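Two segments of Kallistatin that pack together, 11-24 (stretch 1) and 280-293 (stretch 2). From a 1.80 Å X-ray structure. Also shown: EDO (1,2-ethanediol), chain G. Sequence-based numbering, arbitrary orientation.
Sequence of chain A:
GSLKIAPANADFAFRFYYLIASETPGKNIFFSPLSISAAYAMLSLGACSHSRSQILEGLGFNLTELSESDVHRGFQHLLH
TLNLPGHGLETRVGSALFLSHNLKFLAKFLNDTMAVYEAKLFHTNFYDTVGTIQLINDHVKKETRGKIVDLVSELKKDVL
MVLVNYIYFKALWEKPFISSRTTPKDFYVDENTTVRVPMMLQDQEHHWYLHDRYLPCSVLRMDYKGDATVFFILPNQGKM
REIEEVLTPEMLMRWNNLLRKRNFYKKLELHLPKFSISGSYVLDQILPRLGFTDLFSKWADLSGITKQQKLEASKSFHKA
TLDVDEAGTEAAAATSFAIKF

Stretch 1, residues 11-24: DFAFRFYYLIASET
Stretch 2, residues 280-293: SYVLDQILPRLGFT

The Phe-16 ring drives its edge into the face of Tyr-281, with planes at 90° and centroids 5.9 Å apart, although the two residues lie more than 260 positions apart in the chain. Phe-16 belongs to a regular α-helix spanning 11-23 (phi/psi near -63/-45, successive i to i-4 hydrogen bonds), which Thr-24 leaves at -127/76. Tyr-281 (chi1 m) lies in a strand that ends at Val-282, the N-cap of a helix starting at Leu-283. Beyond Ile-286 the backbone continues to Leu-290 (-120/25), then turns through Gly-291 at 105/5, angles that would jam a CB against the preceding carbonyl.

The closest CA atoms across the contact are those of Phe-16 and Leu-290, 7.3 Å apart. The CA-to-CB bond of Phe-16 points sideways, but its t rotamer brings the ring in among apolar side chains: CD2 lies 3.6 Å from Leu-290 CD1, and CE2 lies 3.7 Å from Leu-283 CD2. One turn on, Leu-19 (t, t) points toward the second stretch, its CD1 3.6 Å from Leu-290 CG and its CD2 3.7 Å from Ile-286 CG2. Ile-20 (m, m) places CG2 3.9 Å from Tyr-281 CE1. One turn before Phe-16, Phe-12 (t) sets CE1 4.0 Å from Phe-292 CE1, while its edge meets Leu-287 CD2.

Charged groups flank this apolar patch. Arg-289 (m, t, m) forms a two-pronged salt bridge with Glu-23 (m, t): NE to OE2 and NH2 to OE1 are both 2.8 Å. Arg-289 NH1 also donates to Gln-285 O at 2.7 Å, tying the guanidinium to its own stretch. Arg-15 NE pairs with Asp-11 OD2 at 2.9 Å, whereas its NH1 makes a weak hydrogen bond to Leu-290 O (3.2 Å, 126°). Ethanediol O1 donates to Glu-23 OE1 at 2.9 Å.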

ATOM      1  N   ASP A  11      -1.414  11.982  -0.797  1.00 21.57           N
ATOM      2  CA  ASP A  11      -1.040  12.707   0.423  1.00 22.85           C
ATOM      3  C   ASP A  11      -0.952  11.751   1.573  1.00 21.89           C
ATOM      4  O   ASP A  11       0.008  11.789   2.319  1.00 21.81           O
ATOM      5  CB  ASP A  11      -2.060  13.836   0.708  1.00 25.37           C
ATOM      6  CG  ASP A  11      -1.887  14.496   2.089  1.00 28.68           C
ATOM      7  OD1 ASP A  11      -0.921  15.252   2.218  1.00 31.10           O
ATOM      8  OD2 ASP A  11      -2.706  14.248   3.034  1.00 30.79           O
ATOM      9  N   PHE A  12      -1.980  10.917   1.757  1.00 21.27           N
ATOM     10  CA  PHE A  12      -1.946   9.927   2.823  1.00 20.86           C
ATOM     11  C   PHE A  12      -0.761   8.977   2.683  1.00 20.95           C
ATOM     12  O   PHE A  12      -0.058   8.700   3.674  1.00 19.91           O
ATOM     13  CB  PHE A  12      -3.236   9.131   2.883  1.00 21.48           C
ATOM     14  CG  PHE A  12      -3.238   8.107   3.952  1.00 21.81           C
ATOM     15  CD1 PHE A  12      -3.363   8.490   5.283  1.00 22.56           C
ATOM     16  CD2 PHE A  12      -3.042   6.778   3.663  1.00 22.52           C
ATOM     17  CE1 PHE A  12      -3.321   7.559   6.306  1.00 22.81           C
ATOM     18  CE2 PHE A  12      -3.005   5.835   4.690  1.00 23.71           C
ATOM     19  CZ  PHE A  12      -3.168   6.232   6.020  1.00 23.75           C
ATOM     20  N   ALA A  13      -0.560   8.469   1.452  1.00 19.85           N
ATOM     21  CA  ALA A  13       0.567   7.547   1.178  1.00 19.72           C
ATOM     22  C   ALA A  13       1.892   8.058   1.688  1.00 19.79           C
ATOM     23  O   ALA A  13       2.607   7.363   2.445  1.00 19.89           O
ATOM     24  CB  ALA A  13       0.681   7.256  -0.292  1.00 19.17           C
ATOM     25  N   PHE A  14       2.199   9.295   1.323  1.00 20.49           N
ATOM     26  CA  PHE A  14       3.478   9.884   1.693  1.00 21.06           C
ATOM     27  C   PHE A  14       3.567  10.348   3.157  1.00 21.54           C
ATOM     28  O   PHE A  14       4.645  10.305   3.741  1.00 20.93           O
ATOM     29  CB  PHE A  14       3.908  10.939   0.679  1.00 21.54           C
ATOM     30  CG  PHE A  14       4.268  10.328  -0.663  1.00 22.18           C
ATOM     31  CD1 PHE A  14       5.445   9.599  -0.812  1.00 22.70           C
ATOM     32  CD2 PHE A  14       3.408  10.416  -1.753  1.00 22.50           C
ATOM     33  CE1 PHE A  14       5.771   8.985  -2.024  1.00 22.41           C
ATOM     34  CE2 PHE A  14       3.726   9.786  -2.968  1.00 22.94           C
ATOM     35  CZ  PHE A  14       4.912   9.093  -3.105  1.00 22.85           C
ATOM     36  N   ARG A  15       2.437  10.718   3.753  1.00 21.72           N
ATOM     37  CA  ARG A  15       2.388  11.000   5.198  1.00 22.53           C
ATOM     38  C   ARG A  15       2.669   9.736   6.004  1.00 22.16           C
ATOM     39  O   ARG A  15       3.439   9.777   6.991  1.00 21.29           O
ATOM     40  CB  ARG A  15       1.050  11.624   5.614  1.00 23.56           C
ATOM     41  CG  ARG A  15       0.964  13.139   5.362  1.00 24.77           C
ATOM     42  CD  ARG A  15      -0.218  13.768   6.081  1.00 26.78           C
ATOM     43  NE  ARG A  15      -1.456  13.354   5.471  1.00 26.59           N
ATOM     44  CZ  ARG A  15      -2.447  12.658   6.034  1.00 26.27           C
ATOM     45  NH1 ARG A  15      -2.454  12.300   7.314  1.00 26.87           N
ATOM     46  NH2 ARG A  15      -3.490  12.352   5.271  1.00 25.73           N
ATOM     47  N   PHE A  16       2.053   8.611   5.597  1.00 21.75           N
ATOM     48  CA  PHE A  16       2.252   7.346   6.292  1.00 21.67           C
ATOM     49  C   PHE A  16       3.715   6.915   6.183  1.00 21.53           C
ATOM     50  O   PHE A  16       4.343   6.547   7.181  1.00 20.96           O
ATOM     51  CB  PHE A  16       1.308   6.258   5.772  1.00 21.95           C
ATOM     52  CG  PHE A  16       1.304   5.005   6.598  1.00 22.40           C
ATOM     53  CD1 PHE A  16       2.247   3.993   6.382  1.00 23.21           C
ATOM     54  CD2 PHE A  16       0.347   4.805   7.560  1.00 23.73           C
ATOM     55  CE1 PHE A  16       2.253   2.845   7.142  1.00 23.84           C
ATOM     56  CE2 PHE A  16       0.334   3.638   8.326  1.00 23.99           C
ATOM     57  CZ  PHE A  16       1.287   2.649   8.112  1.00 23.55           C
ATOM     58  N   TYR A  17       4.246   6.953   4.973  1.00 21.64           N
ATOM     59  CA  TYR A  17       5.657   6.596   4.724  1.00 21.56           C
ATOM     60  C   TYR A  17       6.559   7.438   5.634  1.00 22.15           C
ATOM     61  O   TYR A  17       7.476   6.933   6.296  1.00 22.36           O
ATOM     62  CB  TYR A  17       6.040   6.765   3.246  1.00 21.30           C
ATOM     63  CG  TYR A  17       7.468   6.361   3.053  1.00 21.41           C
ATOM     64  CD1 TYR A  17       7.814   5.049   2.888  1.00 21.47           C
ATOM     65  CD2 TYR A  17       8.488   7.286   3.228  1.00 21.81           C
ATOM     66  CE1 TYR A  17       9.153   4.659   2.827  1.00 22.43           C
ATOM     67  CE2 TYR A  17       9.834   6.922   3.216  1.00 21.86           C
ATOM     68  CZ  TYR A  17      10.170   5.611   3.005  1.00 22.85           C
ATOM     69  OH  TYR A  17      11.524   5.253   3.017  1.00 24.22           O
ATOM     70  N   TYR A  18       6.342   8.736   5.608  1.00 23.34           N
ATOM     71  CA  TYR A  18       7.228   9.641   6.353  1.00 24.82           C
ATOM     72  C   TYR A  18       7.257   9.308   7.850  1.00 24.85           C
ATOM     73  O   TYR A  18       8.315   9.318   8.470  1.00 24.76           O
ATOM     74  CB  TYR A  18       6.823  11.076   6.160  1.00 26.33           C
ATOM     75  CG  TYR A  18       7.801  12.040   6.806  1.00 29.23           C
ATOM     76  CD1 TYR A  18       8.940  12.457   6.113  1.00 30.16           C
ATOM     77  CD2 TYR A  18       7.596  12.523   8.095  1.00 31.11           C
ATOM     78  CE1 TYR A  18       9.839  13.350   6.688  1.00 33.17           C
ATOM     79  CE2 TYR A  18       8.500  13.426   8.683  1.00 32.50           C
ATOM     80  CZ  TYR A  18       9.612  13.834   7.963  1.00 33.73           C
ATOM     81  OH  TYR A  18      10.544  14.721   8.491  1.00 35.47           O
ATOM     82  N   LEU A  19       6.095   9.014   8.410  1.00 25.15           N
ATOM     83  CA  LEU A  19       5.974   8.666   9.840  1.00 26.25           C
ATOM     84  C   LEU A  19       6.770   7.386  10.135  1.00 26.04           C
ATOM     85  O   LEU A  19       7.585   7.355  11.066  1.00 27.11           O
ATOM     86  CB  LEU A  19       4.503   8.509  10.241  1.00 27.03           C
ATOM     87  CG  LEU A  19       4.211   8.082  11.711  1.00 28.86           C
ATOM     88  CD1 LEU A  19       2.782   8.361  12.106  1.00 30.93           C
ATOM     89  CD2 LEU A  19       4.409   6.607  11.953  1.00 30.73           C
ATOM     90  N   ILE A  20       6.598   6.353   9.307  1.00 25.07           N
ATOM     91  CA  ILE A  20       7.297   5.087   9.524  1.00 26.03           C
ATOM     92  C   ILE A  20       8.802   5.279   9.399  1.00 25.82           C
ATOM     93  O   ILE A  20       9.579   4.793  10.228  1.00 27.62           O
ATOM     94  CB  ILE A  20       6.891   3.975   8.499  1.00 26.88           C
ATOM     95  CG1 ILE A  20       5.377   3.727   8.520  1.00 27.46           C
ATOM     96  CG2 ILE A  20       7.631   2.664   8.785  1.00 27.35           C
ATOM     97  CD1 ILE A  20       4.807   3.335   9.859  1.00 28.51           C
ATOM     98  N   ALA A  21       9.208   5.967   8.354  1.00 25.28           N
ATOM     99  CA  ALA A  21      10.634   6.175   8.072  1.00 25.83           C
ATOM    100  C   ALA A  21      11.316   6.994   9.159  1.00 28.46           C
ATOM    101  O   ALA A  21      12.489   6.798   9.450  1.00 28.47           O
ATOM    102  CB  ALA A  21      10.816   6.854   6.735  1.00 25.12           C
ATOM    103  N   SER A  22      10.577   7.935   9.730  1.00 29.42           N
ATOM    104  CA  SER A  22      11.157   8.783  10.759  1.00 31.96           C
ATOM    105  C   SER A  22      11.123   8.095  12.134  1.00 32.42           C
ATOM    106  O   SER A  22      12.051   8.292  12.923  1.00 33.07           O
ATOM    107  CB  SER A  22      10.521  10.167  10.677  1.00 33.06           C
ATOM    108  OG  SER A  22       9.242  10.086  11.124  1.00 36.91           O
ATOM    109  N   GLU A  23      10.113   7.268  12.426  1.00 32.22           N
ATOM    110  CA  GLU A  23      10.019   6.572  13.721  1.00 33.59           C
ATOM    111  C   GLU A  23      10.876   5.306  13.791  1.00 35.76           C
ATOM    112  O   GLU A  23      11.396   4.987  14.866  1.00 35.99           O
ATOM    113  CB  GLU A  23       8.573   6.260  14.092  1.00 34.45           C
ATOM    114  CG  GLU A  23       7.786   7.534  14.403  1.00 33.92           C
ATOM    115  CD  GLU A  23       6.375   7.299  14.845  1.00 34.74           C
ATOM    116  OE1 GLU A  23       5.939   6.137  14.929  1.00 36.13           O
ATOM    117  OE2 GLU A  23       5.685   8.305  15.115  1.00 35.17           O
ATOM    118  N   THR A  24      11.039   4.591  12.669  1.00 33.55           N
ATOM    119  CA  THR A  24      11.910   3.412  12.602  1.00 35.42           C
ATOM    120  C   THR A  24      12.899   3.551  11.433  1.00 35.51           C
ATOM    121  O   THR A  24      12.723   2.924  10.366  1.00 35.11           O
ATOM    122  CB  THR A  24      11.083   2.122  12.448  1.00 37.38           C
ATOM    123  OG1 THR A  24      10.209   2.240  11.301  1.00 39.94           O
ATOM    124  CG2 THR A  24      10.237   1.865  13.677  1.00 37.14           C
ATOM    125  N   SER A 280       4.881  -4.947   8.292  1.00 25.63           N
ATOM    126  CA  SER A 280       3.854  -5.394   9.210  1.00 26.62           C
ATOM    127  C   SER A 280       3.634  -4.287  10.217  1.00 26.62           C
ATOM    128  O   SER A 280       4.568  -3.914  10.908  1.00 25.88           O
ATOM    129  CB  SER A 280       4.260  -6.687   9.927  1.00 29.10           C
ATOM    130  OG  SER A 280       3.174  -7.113  10.744  1.00 31.04           O
ATOM    131  N   TYR A 281       2.425  -3.740  10.247  1.00 25.28           N
ATOM    132  CA  TYR A 281       2.113  -2.526  11.002  1.00 25.77           C
ATOM    133  C   TYR A 281       0.888  -2.720  11.868  1.00 25.84           C
ATOM    134  O   TYR A 281      -0.096  -3.366  11.476  1.00 24.71           O
ATOM    135  CB  TYR A 281       1.944  -1.306  10.054  1.00 25.18           C
ATOM    136  CG  TYR A 281       3.150  -1.186   9.141  1.00 24.66           C
ATOM    137  CD1 TYR A 281       4.347  -0.659   9.598  1.00 24.82           C
ATOM    138  CD2 TYR A 281       3.118  -1.706   7.845  1.00 24.17           C
ATOM    139  CE1 TYR A 281       5.475  -0.612   8.793  1.00 24.25           C
ATOM    140  CE2 TYR A 281       4.235  -1.671   7.030  1.00 23.64           C
ATOM    141  CZ  TYR A 281       5.420  -1.128   7.508  1.00 24.46           C
ATOM    142  OH  TYR A 281       6.571  -1.079   6.762  1.00 23.63           O
ATOM    143  N   VAL A 282       0.945  -2.104  13.046  1.00 25.86           N
ATOM    144  CA  VAL A 282      -0.177  -2.039  13.967  1.00 25.64           C
ATOM    145  C   VAL A 282      -0.797  -0.650  13.827  1.00 25.53           C
ATOM    146  O   VAL A 282      -0.360   0.338  14.455  1.00 25.70           O
ATOM    147  CB  VAL A 282       0.269  -2.340  15.417  1.00 26.80           C
ATOM    148  CG1 VAL A 282      -0.939  -2.413  16.331  1.00 28.06           C
ATOM    149  CG2 VAL A 282       1.023  -3.659  15.469  1.00 27.50           C
ATOM    150  N   LEU A 283      -1.801  -0.558  12.958  1.00 24.79           N
ATOM    151  CA  LEU A 283      -2.368   0.733  12.605  1.00 24.58           C
ATOM    152  C   LEU A 283      -3.041   1.445  13.778  1.00 24.91           C
ATOM    153  O   LEU A 283      -2.999   2.674  13.846  1.00 24.05           O
ATOM    154  CB  LEU A 283      -3.358   0.573  11.471  1.00 24.18           C
ATOM    155  CG  LEU A 283      -2.802   0.048  10.145  1.00 23.77           C
ATOM    156  CD1 LEU A 283      -3.881   0.052   9.080  1.00 23.23           C
ATOM    157  CD2 LEU A 283      -1.577   0.809   9.653  1.00 23.68           C
ATOM    158  N   ASP A 284      -3.622   0.683  14.701  1.00 26.42           N
ATOM    159  CA  ASP A 284      -4.230   1.296  15.900  1.00 28.35           C
ATOM    160  C   ASP A 284      -3.202   2.016  16.763  1.00 29.73           C
ATOM    161  O   ASP A 284      -3.578   2.950  17.471  1.00 31.44           O
ATOM    162  CB  ASP A 284      -5.044   0.298  16.740  1.00 29.66           C
ATOM    163  CG  ASP A 284      -4.253  -0.884  17.139  1.00 30.48           C
ATOM    164  OD1 ASP A 284      -4.192  -1.831  16.326  1.00 30.34           O
ATOM    165  OD2 ASP A 284      -3.639  -0.835  18.236  1.00 31.82           O
ATOM    166  N   GLN A 285      -1.928   1.618  16.664  1.00 30.00           N
ATOM    167  CA  GLN A 285      -0.821   2.293  17.347  1.00 32.22           C
ATOM    168  C   GLN A 285      -0.201   3.434  16.543  1.00 31.63           C
ATOM    169  O   GLN A 285       0.307   4.386  17.138  1.00 35.30           O
ATOM    170  CB  GLN A 285       0.245   1.274  17.808  1.00 33.41           C
ATOM    171  CG  GLN A 285      -0.277   0.352  18.910  1.00 35.89           C
ATOM    172  CD  GLN A 285       0.660  -0.818  19.229  1.00 38.22           C
ATOM    173  OE1 GLN A 285       1.704  -0.969  18.610  1.00 41.22           O
ATOM    174  NE2 GLN A 285       0.270  -1.663  20.200  1.00 39.45           N
ATOM    175  N   ILE A 286      -0.304   3.389  15.217  1.00 28.29           N
ATOM    176  CA  ILE A 286       0.300   4.388  14.324  1.00 26.70           C
ATOM    177  C   ILE A 286      -0.626   5.536  13.933  1.00 25.30           C
ATOM    178  O   ILE A 286      -0.244   6.698  14.009  1.00 25.51           O
ATOM    179  CB  ILE A 286       0.817   3.697  13.031  1.00 26.61           C
ATOM    180  CG1 ILE A 286       1.958   2.720  13.353  1.00 28.32           C
ATOM    181  CG2 ILE A 286       1.272   4.711  11.971  1.00 26.21           C
ATOM    182  CD1 ILE A 286       2.166   1.668  12.263  1.00 28.39           C
ATOM    183  N   LEU A 287      -1.847   5.216  13.526  1.00 24.56           N
ATOM    184  CA  LEU A 287      -2.741   6.199  12.947  1.00 24.64           C
ATOM    185  C   LEU A 287      -3.187   7.322  13.848  1.00 25.37           C
ATOM    186  O   LEU A 287      -3.488   8.382  13.338  1.00 25.16           O
ATOM    187  CB  LEU A 287      -3.948   5.547  12.292  1.00 25.16           C
ATOM    188  CG  LEU A 287      -3.678   4.693  11.047  1.00 25.45           C
ATOM    189  CD1 LEU A 287      -4.992   4.170  10.525  1.00 26.37           C
ATOM    190  CD2 LEU A 287      -2.913   5.387   9.946  1.00 26.01           C
ATOM    191  N   PRO A 288      -3.179   7.146  15.185  1.00 26.71           N
ATOM    192  CA  PRO A 288      -3.464   8.331  15.992  1.00 28.06           C
ATOM    193  C   PRO A 288      -2.507   9.505  15.732  1.00 29.42           C
ATOM    194  O   PRO A 288      -2.884  10.660  15.969  1.00 32.61           O
ATOM    195  CB  PRO A 288      -3.310   7.813  17.434  1.00 28.46           C
ATOM    196  CG  PRO A 288      -3.705   6.389  17.325  1.00 28.04           C
ATOM    197  CD  PRO A 288      -3.094   5.937  16.020  1.00 27.35           C
ATOM    198  N   ARG A 289      -1.290   9.226  15.258  1.00 28.58           N
ATOM    199  CA  ARG A 289      -0.352  10.273  14.891  1.00 28.97           C
ATOM    200  C   ARG A 289      -0.488  10.799  13.468  1.00 28.57           C
ATOM    201  O   ARG A 289       0.277  11.680  13.094  1.00 28.51           O
ATOM    202  CB  ARG A 289       1.070   9.822  15.181  1.00 30.14           C
ATOM    203  CG  ARG A 289       1.291   9.628  16.663  1.00 31.98           C
ATOM    204  CD  ARG A 289       2.722   9.264  17.022  1.00 33.35           C
ATOM    205  NE  ARG A 289       3.228   8.052  16.384  1.00 33.21           N
ATOM    206  CZ  ARG A 289       2.825   6.806  16.651  1.00 34.95           C
ATOM    207  NH1 ARG A 289       1.851   6.555  17.524  1.00 35.90           N
ATOM    208  NH2 ARG A 289       3.370   5.788  16.002  1.00 35.15           N
ATOM    209  N   LEU A 290      -1.467  10.304  12.701  1.00 28.09           N
ATOM    210  CA  LEU A 290      -1.755  10.793  11.354  1.00 28.47           C
ATOM    211  C   LEU A 290      -3.167  11.338  11.215  1.00 28.76           C
ATOM    212  O   LEU A 290      -3.704  11.363  10.117  1.00 28.81           O
ATOM    213  CB  LEU A 290      -1.546   9.661  10.340  1.00 28.88           C
ATOM    214  CG  LEU A 290      -0.128   9.157  10.196  1.00 28.86           C
ATOM    215  CD1 LEU A 290      -0.041   7.953   9.272  1.00 29.68           C
ATOM    216  CD2 LEU A 290       0.783  10.274   9.698  1.00 30.29           C
ATOM    217  N   GLY A 291      -3.764  11.774  12.320  1.00 28.93           N
ATOM    218  CA  GLY A 291      -5.080  12.402  12.309  1.00 28.66           C
ATOM    219  C   GLY A 291      -6.244  11.558  12.813  1.00 27.26           C
ATOM    220  O   GLY A 291      -7.394  12.012  12.736  1.00 27.50           O
ATOM    221  N   PHE A 292      -5.970  10.353  13.315  1.00 25.82           N
ATOM    222  CA  PHE A 292      -7.045   9.429  13.669  1.00 26.70           C
ATOM    223  C   PHE A 292      -7.228   9.291  15.191  1.00 27.30           C
ATOM    224  O   PHE A 292      -7.673   8.249  15.666  1.00 26.66           O
ATOM    225  CB  PHE A 292      -6.807   8.060  13.031  1.00 25.89           C
ATOM    226  CG  PHE A 292      -6.785   8.111  11.512  1.00 25.42           C
ATOM    227  CD1 PHE A 292      -5.638   8.514  10.844  1.00 25.33           C
ATOM    228  CD2 PHE A 292      -7.916   7.825  10.784  1.00 25.54           C
ATOM    229  CE1 PHE A 292      -5.601   8.570   9.458  1.00 24.96           C
ATOM    230  CE2 PHE A 292      -7.889   7.878   9.389  1.00 26.40           C
ATOM    231  CZ  PHE A 292      -6.733   8.236   8.739  1.00 25.17           C
ATOM    232  N   THR A 293      -6.922  10.342  15.947  1.00 29.01           N
ATOM    233  CA  THR A 293      -7.127  10.277  17.402  1.00 29.78           C
ATOM    234  C   THR A 293      -8.585  10.020  17.773  1.00 29.76           C
ATOM    235  O   THR A 293      -8.846   9.206  18.663  1.00 31.11           O
ATOM    236  CB  THR A 293      -6.633  11.544  18.103  1.00 31.67           C
ATOM    237  OG1 THR A 293      -7.238  12.684  17.465  1.00 34.88           O
ATOM    238  CG2 THR A 293      -5.160  11.621  18.009  1.00 31.49           C
TER
HETATM  239  C1  EDO G 404       6.410   2.881  13.209  1.00 59.55           C
HETATM  240  O1  EDO G 404       6.455   3.345  14.566  1.00 56.62           O
HETATM  241  C2  EDO G 404       6.995   1.475  13.103  1.00 61.47           C
HETATM  242  O2  EDO G 404       5.974   0.506  12.829  1.00 61.68           O